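Local coordinates for putative methyltransferase from antibiotic biosynthesis pathway (Anabaena variabilis ATCC 29413, PDB 3EGE), which probably acts as an S-adenosylmethionine-dependent methyltransferase, thought to belong to an antibiotic biosynthesis pathway, at residues Ala25-Leu30 against Ala53-Phe58; Ala39-Gly44 against His105-Leu110; Ala43-Tyr48 against Ile66-Gln71; Glu160-Leu165 against Arg253-Thr258. All blocks are in the same frame, centred on the assembly; numbering follows the deposited sequence.

In the fold
Four contacts sample a Rossmann-like methyltransferase fold from its surface to its interior. Contact 4 is buried and apolar: helix 158-169 lies on strand 252-258, whose F254 and Y256, on the other face of the sheet, meet A25, I26 and L29 of helix 20-30, the helix of contact 1. Contact 1 is only partly buried, running from the inner L30 and L57 to the exposed Q55. Contacts 2 and 3 share A43 and G44 of the glycine-rich loop; contact 2, partly buried, sets an aromatic ring beside the end of strand 37-41, and contact 3, a surface contact, lays a selenomethionine along a turn. Hydrogen bonds join the segments in none of them, so what differs is the mixture of methyl, ring and backbone atoms.

Contact 1. Residues Ala25-Leu30 against Ala53-Phe58; sequences AIINLL and ANQGLF
I27 and Q55 meet where helix 20-30 passes the connection between helix 47-53 and strand 58-62, a helix-to-strand link of the Rossmann-like methyltransferase fold. The methyl CD1 of I27 rests against the aliphatic root of the glutamine, 3.7 Å from Q55 CB, while I27 CG1 lies 3.9 Å from Q55 CG. That part of I27 faces the link because CG1 stands beside the backbone N and anti to the carbonyl carbon (chi1 -70°). Q55 bends at chi2 (-67°), and its contact is made by CB and CG rather than by the amide. The same isoleucine methyl also reaches L57 CD1, at 3.8 Å, so one carbon touches residues before and after G56. One turn further along the helix, L30 adds a looser buried contact.

Behind this first shell, G56 leaves the helical conformation with positive phi (95°), turning the chain between Q55 and L57, and its backbone is hydrogen-bonded to G35. Helix 20-30 is itself backed by neighbours: I26 and I27 touch L52, and L30 packs on I99 of the sheet. At the inner end of the contact, L30 CD1 stands 4.2 Å from L57 CD1.

Contact 2. Residues Ala39-Gly44 against His105-Leu110; sequences ADIGAG and HHFSHL
The ring of F107 presents its edge to the backbone at the end of strand 37-41: the carbonyl oxygen I41 O lies in the ring plane, 3.8 Å from F107 CZ, and G42 CA sits near that plane, 4.2 Å from F107 CE1. The methyl I41 CG2 comes in obliquely, 3.6 Å from F107 CZ and 4.0 Å from F107 CE2, and the two side chains run at about a right angle. With CG anti to its own carbonyl carbon (chi1 -54°), F107 is directed at this corner of the strand.

The edge-on approach may be mildly favourable, since ring hydrogens carry slight positive charge and I41 O is a carbonyl acceptor. That oxygen also has a firmer partner, the hydroxyl of S100. G42 has positive phi (77°) and brings only backbone to the ring; a bound 1,2-ethanediol, probably from the crystallisation liquor, lies close to it. G42 and G44 fit the glycine-rich loop that in related methyltransferases lines the cofactor site. Around the contact, F107 packs on S113 and M117 of helix 110-120 and on S100 of strand 97-101, while I41 touches M117 as well as V62 of the adjacent strand 58-62.

Contact 3. Residues Ala43-Tyr48 against Ile66-Gln71; sequences AGTGGY and IVMRQQ
The glycine-rich loop after strand 37-41, consistent with the cofactor-binding motif of Rossmann-like methyltransferases, here meets helix 66-70: G44 and T45 lie against M68, a selenomethionine. A type II' beta turn from A43 to G46 shapes the loop, closed by a hydrogen bond from G46 N to A43 O (2.9 Å), and G46 takes the N-cap position of helix 47-53. Beyond CG the M68 chain is extended (chi2 168°), so it runs alongside the loop backbone: M68 CB is 3.4 Å from G44 O, and the selenium, M68 SE, is 3.7 Å from G44 CA. T45 crosses the same chain at a slant, its chi1 of 63° putting CG2, not OG1, beside M68 CG at 4.0 Å.

At the far end of the helix T45 O and Q71 O, both acceptors, stand 3.3 Å apart without bonding. The loop has a polar tie elsewhere, from G44 N to E63 OE1; on the helix side, M68 N is separately hydrogen-bonded to S65 OG. No hydrogen bond joins the two segments, so non-directional van der Waals contact relates loop and helix, and the T45 O and Q71 O pair probably repels slightly rather than binds.

Contact 4. Residues Glu160-Leu165 against Arg253-Thr258; sequences EQINLL and RFIYTT
Apolar contacts centre on I255, which strand 252-258 points at helix 158-169 and whose two branches are shared among three helix residues. Its CG2 methyl meets L165: I255 CG2 is 3.4 Å from L165 CD2, and these side chains slide past each other in opposite directions. The other branch, ending in CD1, enters between Q161 and I162, lying 3.6 Å from Q161 CB and 4.1 Å from I162 CG1. With CG1 anti to the carbonyl carbon and CG2 anti to the backbone N (chi1 -68°), the isoleucine spreads its branches along the helix, one to each turn.

Polar groups take part only at the margin. Q161 crosses I255 at about a right angle, its OE1 3.8 Å from I255 CD1, but the amide is engaged elsewhere: OE1 is hydrogen-bonded to T130 OG1, and NE2 to the carbonyls of L156 and F131. This buried amide is therefore held from both ends while its aliphatic part packs on the isoleucine.

Backbone geometry suits such packing. The short helix and strand segments run 23° from parallel with axes 9.4 Å apart, and I255 is hydrogen-bonded through its backbone to L128 in the neighbouring antiparallel strand. A helix laid along one face of a mixed sheet, with helix 20-30 on the other face against F254 and Y256, is characteristic of the three-layer alpha-beta-alpha sandwich of Rossmann-like methyltransferases.

Contact 1. Residues Ala25-Leu30 against Ala53-Phe58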
# COMPACT_ATOMS: atom_id res chain seq x y z
N ALA A 25 3.98 -9.64 -7.75
CA ALA A 25 3.00 -8.82 -8.49
C ALA A 25 3.66 -7.55 -9.06
O ALA A 25 3.50 -7.26 -10.24
CB ALA A 25 1.80 -8.44 -7.57
N ILE A 26 4.40 -6.83 -8.21
CA ILE A 26 5.14 -5.61 -8.62
C ILE A 26 6.20 -5.95 -9.68
O ILE A 26 6.29 -5.28 -10.72
CB ILE A 26 5.83 -4.92 -7.42
CG1 ILE A 26 4.80 -4.43 -6.38
CG2 ILE A 26 6.67 -3.71 -7.88
CD1 ILE A 26 5.42 -4.21 -4.99
N ILE A 27 6.98 -7.00 -9.43
CA ILE A 27 8.00 -7.46 -10.37
C ILE A 27 7.40 -7.80 -11.74
O ILE A 27 7.97 -7.43 -12.77
CB ILE A 27 8.83 -8.67 -9.80
CG1 ILE A 27 9.73 -8.21 -8.64
CG2 ILE A 27 9.71 -9.35 -10.88
CD1 ILE A 27 10.90 -7.30 -9.02
N ASN A 28 6.24 -8.49 -11.75
CA ASN A 28 5.58 -8.87 -13.01
C ASN A 28 5.07 -7.66 -13.80
O ASN A 28 5.28 -7.59 -15.01
CB ASN A 28 4.51 -9.95 -12.77
CG ASN A 28 5.12 -11.28 -12.28
OD1 ASN A 28 6.20 -11.70 -12.71
ND2 ASN A 28 4.41 -11.95 -11.37
N LEU A 29 4.47 -6.70 -13.10
CA LEU A 29 4.02 -5.45 -13.74
C LEU A 29 5.17 -4.57 -14.28
O LEU A 29 5.00 -3.86 -15.27
CB LEU A 29 3.11 -4.64 -12.80
CG LEU A 29 1.73 -5.26 -12.54
CD1 LEU A 29 0.96 -4.45 -11.51
CD2 LEU A 29 0.92 -5.42 -13.87
N LEU A 30 6.32 -4.60 -13.59
CA LEU A 30 7.50 -3.83 -13.98
C LEU A 30 8.12 -4.40 -15.23
O LEU A 30 8.57 -3.65 -16.10
CB LEU A 30 8.55 -3.78 -12.86
CG LEU A 30 8.29 -2.84 -11.67
CD1 LEU A 30 9.33 -3.12 -10.60
CD2 LEU A 30 8.29 -1.34 -12.06
N ALA A 53 14.99 -4.55 -4.29
CA ALA A 53 16.46 -4.50 -4.49
C ALA A 53 17.00 -5.94 -4.50
O ALA A 53 17.78 -6.30 -5.37
CB ALA A 53 17.18 -3.64 -3.42
N ASN A 54 16.53 -6.75 -3.55
CA ASN A 54 16.89 -8.17 -3.46
C ASN A 54 16.45 -9.03 -4.64
O ASN A 54 16.92 -10.16 -4.74
CB ASN A 54 16.42 -8.78 -2.13
CG ASN A 54 17.23 -8.27 -0.93
OD1 ASN A 54 18.40 -7.93 -1.06
ND2 ASN A 54 16.62 -8.25 0.23
N GLN A 55 15.55 -8.52 -5.50
CA GLN A 55 15.19 -9.20 -6.76
C GLN A 55 16.14 -8.89 -7.91
O GLN A 55 15.92 -9.38 -8.99
CB GLN A 55 13.77 -8.82 -7.21
CG GLN A 55 12.64 -9.25 -6.26
CD GLN A 55 12.46 -10.76 -6.15
OE1 GLN A 55 12.34 -11.28 -5.05
NE2 GLN A 55 12.47 -11.45 -7.28
N GLY A 56 17.19 -8.10 -7.69
CA GLY A 56 18.14 -7.71 -8.73
C GLY A 56 17.83 -6.39 -9.41
O GLY A 56 18.00 -6.25 -10.62
N LEU A 57 17.38 -5.41 -8.62
CA LEU A 57 17.10 -4.05 -9.09
C LEU A 57 17.85 -3.02 -8.26
O LEU A 57 18.16 -3.28 -7.09
CB LEU A 57 15.61 -3.75 -9.00
CG LEU A 57 14.69 -4.50 -9.96
CD1 LEU A 57 13.24 -4.35 -9.54
CD2 LEU A 57 14.93 -4.04 -11.42
N PHE A 58 18.19 -1.88 -8.87
CA PHE A 58 18.72 -0.73 -8.13
C PHE A 58 17.47 0.10 -7.82
O PHE A 58 16.60 0.23 -8.69
CB PHE A 58 19.76 0.04 -8.91
CG PHE A 58 21.02 -0.74 -9.16
CD1 PHE A 58 22.06 -0.72 -8.22
CD2 PHE A 58 21.16 -1.51 -10.32
CE1 PHE A 58 23.24 -1.46 -8.44
CE2 PHE A 58 22.33 -2.25 -10.56
CZ PHE A 58 23.38 -2.22 -9.61

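Contact 2. Residues Ala39-Gly44 against His105-Leu110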
# COMPACT_ATOMS: atom_id res chain seq x y z
N ALA A 39 12.47 3.91 -9.25
CA ALA A 39 12.22 4.90 -8.21
C ALA A 39 11.04 4.35 -7.42
O ALA A 39 10.08 3.82 -8.02
CB ALA A 39 11.90 6.23 -8.78
N ASP A 40 11.15 4.40 -6.08
CA ASP A 40 10.08 3.99 -5.14
C ASP A 40 9.68 5.31 -4.45
O ASP A 40 10.41 5.84 -3.58
CB ASP A 40 10.60 2.95 -4.13
CG ASP A 40 9.51 2.42 -3.17
OD1 ASP A 40 8.32 2.79 -3.27
OD2 ASP A 40 9.88 1.59 -2.30
N ILE A 41 8.52 5.83 -4.86
CA ILE A 41 8.01 7.13 -4.39
C ILE A 41 7.06 6.84 -3.26
O ILE A 41 6.07 6.15 -3.43
CB ILE A 41 7.33 7.93 -5.54
CG1 ILE A 41 8.23 7.98 -6.82
CG2 ILE A 41 6.91 9.34 -5.05
CD1 ILE A 41 9.69 8.52 -6.61
N GLY A 42 7.37 7.39 -2.08
CA GLY A 42 6.64 7.14 -0.85
C GLY A 42 7.08 5.77 -0.38
O GLY A 42 6.27 4.87 -0.22
N ALA A 43 8.39 5.63 -0.17
CA ALA A 43 9.00 4.35 0.19
C ALA A 43 8.67 3.90 1.62
O ALA A 43 8.81 2.71 1.95
CB ALA A 43 10.52 4.41 -0.02
N GLY A 44 8.28 4.87 2.46
CA GLY A 44 7.93 4.63 3.86
C GLY A 44 9.11 4.04 4.59
O GLY A 44 10.18 4.63 4.57
N HIS A 105 -2.01 8.03 -1.78
CA HIS A 105 -3.05 8.65 -0.95
C HIS A 105 -2.52 9.60 0.11
O HIS A 105 -3.28 10.41 0.61
CB HIS A 105 -4.00 7.62 -0.32
CG HIS A 105 -3.35 6.68 0.65
ND1 HIS A 105 -2.49 5.68 0.25
CD2 HIS A 105 -3.52 6.53 1.98
CE1 HIS A 105 -2.11 4.99 1.31
NE2 HIS A 105 -2.72 5.48 2.37
N HIS A 106 -1.21 9.50 0.42
CA HIS A 106 -0.54 10.41 1.31
C HIS A 106 0.06 11.63 0.59
O HIS A 106 0.56 12.52 1.27
CB HIS A 106 0.56 9.70 2.08
CG HIS A 106 0.09 8.57 2.93
ND1 HIS A 106 -0.94 8.70 3.84
CD2 HIS A 106 0.55 7.30 3.05
CE1 HIS A 106 -1.12 7.54 4.45
NE2 HIS A 106 -0.23 6.68 4.00
N PHE A 107 0.02 11.70 -0.74
CA PHE A 107 0.60 12.83 -1.47
C PHE A 107 -0.36 14.03 -1.47
O PHE A 107 -1.57 13.87 -1.60
CB PHE A 107 1.00 12.48 -2.93
CG PHE A 107 1.92 11.27 -3.08
CD1 PHE A 107 2.66 10.73 -2.01
CD2 PHE A 107 2.12 10.73 -4.35
CE1 PHE A 107 3.51 9.61 -2.21
CE2 PHE A 107 2.96 9.63 -4.56
CZ PHE A 107 3.67 9.07 -3.49
N SER A 108 0.19 15.24 -1.35
CA SER A 108 -0.61 16.47 -1.28
C SER A 108 -1.00 17.03 -2.67
O SER A 108 -2.05 17.65 -2.80
CB SER A 108 0.10 17.54 -0.43
OG SER A 108 1.29 17.99 -1.05
N HIS A 109 -0.14 16.85 -3.68
CA HIS A 109 -0.45 17.32 -5.06
C HIS A 109 -0.22 16.12 -5.97
O HIS A 109 0.87 15.94 -6.51
CB HIS A 109 0.41 18.54 -5.41
CG HIS A 109 0.21 19.69 -4.46
ND1 HIS A 109 -0.94 20.44 -4.44
CD2 HIS A 109 1.01 20.19 -3.49
CE1 HIS A 109 -0.84 21.37 -3.51
NE2 HIS A 109 0.34 21.24 -2.92
N LEU A 110 -1.24 15.28 -6.08
CA LEU A 110 -1.19 14.00 -6.81
C LEU A 110 -0.85 14.13 -8.29
O LEU A 110 -0.09 13.32 -8.81
CB LEU A 110 -2.50 13.21 -6.64
CG LEU A 110 -2.55 11.73 -7.08
CD1 LEU A 110 -1.47 10.89 -6.41
CD2 LEU A 110 -3.94 11.15 -6.80

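Contact 3. Residues Ala43-Tyr48 against Ile66-Gln71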
# COMPACT_ATOMS: atom_id res chain seq x y z
N ALA A 43 8.39 5.63 -0.17
CA ALA A 43 9.00 4.35 0.19
C ALA A 43 8.67 3.90 1.62
O ALA A 43 8.81 2.71 1.95
CB ALA A 43 10.52 4.41 -0.02
N GLY A 44 8.28 4.87 2.46
CA GLY A 44 7.93 4.63 3.86
C GLY A 44 9.11 4.04 4.59
O GLY A 44 10.18 4.63 4.57
N THR A 45 8.94 2.85 5.17
CA THR A 45 10.03 2.18 5.89
C THR A 45 11.08 1.53 4.98
O THR A 45 12.13 1.09 5.48
CB THR A 45 9.51 1.12 6.91
OG1 THR A 45 8.82 0.07 6.22
CG2 THR A 45 8.60 1.78 7.96
N GLY A 46 10.80 1.45 3.67
CA GLY A 46 11.74 0.87 2.70
C GLY A 46 11.73 -0.65 2.61
O GLY A 46 12.63 -1.22 1.99
N GLY A 47 10.74 -1.30 3.23
CA GLY A 47 10.61 -2.75 3.18
C GLY A 47 10.51 -3.26 1.75
O GLY A 47 11.26 -4.16 1.38
N TYR A 48 9.61 -2.67 0.96
CA TYR A 48 9.46 -3.03 -0.47
C TYR A 48 10.67 -2.61 -1.35
O TYR A 48 11.02 -3.34 -2.30
CB TYR A 48 8.11 -2.56 -1.04
CG TYR A 48 7.01 -3.48 -0.57
CD1 TYR A 48 6.74 -4.70 -1.25
CD2 TYR A 48 6.26 -3.19 0.59
CE1 TYR A 48 5.73 -5.60 -0.78
CE2 TYR A 48 5.27 -4.08 1.06
CZ TYR A 48 5.00 -5.27 0.37
OH TYR A 48 4.03 -6.13 0.81
N ILE A 66 11.51 11.84 7.89
CA ILE A 66 12.90 11.73 8.36
C ILE A 66 13.04 10.54 9.33
O ILE A 66 14.09 9.89 9.36
CB ILE A 66 13.42 13.08 8.98
CG1 ILE A 66 14.95 13.15 8.99
CG2 ILE A 66 12.81 13.33 10.38
CD1 ILE A 66 15.60 13.26 7.58
N VAL A 67 11.97 10.28 10.10
CA VAL A 67 11.85 9.14 11.01
C VAL A 67 12.02 7.84 10.20
O VAL A 67 13.04 7.17 10.35
CB VAL A 67 10.46 9.16 11.78
CG1 VAL A 67 10.15 7.82 12.47
CG2 VAL A 67 10.40 10.33 12.77
N MSE A 68 11.05 7.55 9.31
CA MSE A 68 11.05 6.32 8.45
C MSE A 68 12.37 6.04 7.64
O MSE A 68 12.56 4.90 7.20
CB MSE A 68 9.79 6.26 7.53
CG MSE A 68 8.46 5.78 8.19
SE MSE A 68 6.73 6.08 7.07
CE MSE A 68 5.45 4.88 7.97
N ARG A 69 13.25 7.04 7.45
CA ARG A 69 14.60 6.82 6.87
C ARG A 69 15.46 6.01 7.86
O ARG A 69 16.10 5.04 7.47
CB ARG A 69 15.37 8.13 6.58
CG ARG A 69 16.80 7.93 5.91
CD ARG A 69 17.85 9.00 6.24
NE ARG A 69 17.69 10.32 5.60
CZ ARG A 69 18.44 11.40 5.88
NH1 ARG A 69 19.42 11.36 6.80
NH2 ARG A 69 18.20 12.56 5.25
N GLN A 70 15.49 6.48 9.11
CA GLN A 70 16.26 5.85 10.21
C GLN A 70 15.77 4.41 10.45
O GLN A 70 16.58 3.49 10.48
CB GLN A 70 16.18 6.71 11.48
CG GLN A 70 16.85 8.12 11.31
CD GLN A 70 16.29 9.21 12.24
OE1 GLN A 70 15.46 8.95 13.11
NE2 GLN A 70 16.75 10.44 12.03
N GLN A 71 14.45 4.22 10.55
CA GLN A 71 13.84 2.88 10.61
C GLN A 71 13.88 2.24 9.19
O GLN A 71 12.86 2.16 8.48
CB GLN A 71 12.37 2.93 11.16
CG GLN A 71 12.22 3.04 12.70
CD GLN A 71 12.76 4.33 13.32
OE1 GLN A 71 12.81 5.38 12.68
NE2 GLN A 71 13.13 4.25 14.60

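Contact 4. Residues Glu160-Leu165 against Arg253-Thr258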
# COMPACT_ATOMS: atom_id res chain seq x y z
N GLU A 160 -10.97 8.31 -11.18
CA GLU A 160 -10.28 9.60 -11.08
C GLU A 160 -8.76 9.40 -11.04
O GLU A 160 -8.02 10.11 -11.74
CB GLU A 160 -10.77 10.43 -9.87
CG GLU A 160 -12.24 10.88 -10.06
CD GLU A 160 -12.80 11.81 -8.95
OE1 GLU A 160 -12.01 12.54 -8.30
OE2 GLU A 160 -14.04 11.84 -8.76
N GLN A 161 -8.31 8.40 -10.28
CA GLN A 161 -6.89 8.06 -10.16
C GLN A 161 -6.32 7.66 -11.52
O GLN A 161 -5.27 8.20 -11.94
CB GLN A 161 -6.64 6.93 -9.16
CG GLN A 161 -7.03 7.23 -7.72
CD GLN A 161 -6.79 6.03 -6.81
OE1 GLN A 161 -5.69 5.47 -6.78
NE2 GLN A 161 -7.82 5.65 -6.06
N ILE A 162 -7.03 6.75 -12.19
CA ILE A 162 -6.65 6.27 -13.53
C ILE A 162 -6.56 7.46 -14.50
O ILE A 162 -5.57 7.60 -15.21
CB ILE A 162 -7.65 5.22 -14.08
CG1 ILE A 162 -7.52 3.90 -13.30
CG2 ILE A 162 -7.39 4.94 -15.60
CD1 ILE A 162 -8.68 2.90 -13.55
N ASN A 163 -7.61 8.28 -14.51
CA ASN A 163 -7.66 9.48 -15.36
C ASN A 163 -6.48 10.47 -15.10
O ASN A 163 -5.88 10.93 -16.05
CB ASN A 163 -9.03 10.16 -15.20
CG ASN A 163 -9.21 11.38 -16.09
OD1 ASN A 163 -8.64 11.47 -17.19
ND2 ASN A 163 -10.03 12.32 -15.63
N LEU A 164 -6.16 10.77 -13.83
CA LEU A 164 -5.07 11.71 -13.51
C LEU A 164 -3.72 11.18 -13.96
O LEU A 164 -2.88 11.94 -14.43
CB LEU A 164 -5.01 12.07 -12.01
CG LEU A 164 -6.09 12.97 -11.39
CD1 LEU A 164 -5.80 13.12 -9.91
CD2 LEU A 164 -6.16 14.35 -12.04
N LEU A 165 -3.51 9.88 -13.82
CA LEU A 165 -2.28 9.24 -14.24
C LEU A 165 -2.20 9.28 -15.75
O LEU A 165 -1.21 9.76 -16.31
CB LEU A 165 -2.21 7.78 -13.73
CG LEU A 165 -0.87 7.04 -13.92
CD1 LEU A 165 0.30 7.81 -13.30
CD2 LEU A 165 -0.96 5.60 -13.34
N ARG A 253 -6.08 -2.29 -5.65
CA ARG A 253 -5.91 -2.28 -7.10
C ARG A 253 -4.50 -1.84 -7.53
O ARG A 253 -3.94 -0.89 -6.97
CB ARG A 253 -6.88 -1.24 -7.69
CG ARG A 253 -8.36 -1.51 -7.53
CD ARG A 253 -8.83 -2.60 -8.50
NE ARG A 253 -10.24 -2.88 -8.34
CZ ARG A 253 -10.81 -3.59 -7.35
NH1 ARG A 253 -10.09 -4.12 -6.38
NH2 ARG A 253 -12.11 -3.76 -7.32
N PHE A 254 -3.96 -2.53 -8.54
CA PHE A 254 -2.75 -2.08 -9.21
C PHE A 254 -3.20 -1.21 -10.38
O PHE A 254 -4.03 -1.66 -11.17
CB PHE A 254 -1.88 -3.23 -9.74
CG PHE A 254 -1.07 -3.91 -8.69
CD1 PHE A 254 0.07 -3.30 -8.19
CD2 PHE A 254 -1.43 -5.17 -8.20
CE1 PHE A 254 0.87 -3.94 -7.21
CE2 PHE A 254 -0.65 -5.82 -7.20
CZ PHE A 254 0.50 -5.20 -6.71
N ILE A 255 -2.75 0.04 -10.40
CA ILE A 255 -2.90 0.95 -11.54
C ILE A 255 -1.50 0.95 -12.17
O ILE A 255 -0.50 1.13 -11.45
CB ILE A 255 -3.22 2.41 -11.17
CG1 ILE A 255 -4.59 2.59 -10.55
CG2 ILE A 255 -3.25 3.28 -12.42
CD1 ILE A 255 -4.80 4.07 -10.18
N TYR A 256 -1.44 0.78 -13.49
CA TYR A 256 -0.18 0.73 -14.21
C TYR A 256 -0.27 1.15 -15.66
O TYR A 256 -1.29 0.94 -16.33
CB TYR A 256 0.44 -0.68 -14.12
CG TYR A 256 -0.44 -1.76 -14.69
CD1 TYR A 256 -1.44 -2.35 -13.92
CD2 TYR A 256 -0.27 -2.21 -16.02
CE1 TYR A 256 -2.27 -3.36 -14.44
CE2 TYR A 256 -1.11 -3.23 -16.54
CZ TYR A 256 -2.11 -3.79 -15.75
OH TYR A 256 -2.95 -4.77 -16.24
N THR A 257 0.83 1.74 -16.14
CA THR A 257 0.97 2.13 -17.53
C THR A 257 1.30 0.92 -18.42
O THR A 257 1.90 -0.07 -17.98
CB THR A 257 2.04 3.19 -17.73
OG1 THR A 257 3.24 2.77 -17.08
CG2 THR A 257 1.59 4.52 -17.17
N THR A 258 0.85 1.03 -19.66
CA THR A 258 1.10 0.07 -20.74
C THR A 258 1.45 0.89 -21.98
O THR A 258 1.27 2.12 -21.99
CB THR A 258 -0.15 -0.83 -21.05
OG1 THR A 258 -1.30 -0.01 -21.30
CG2 THR A 258 -0.46 -1.78 -19.90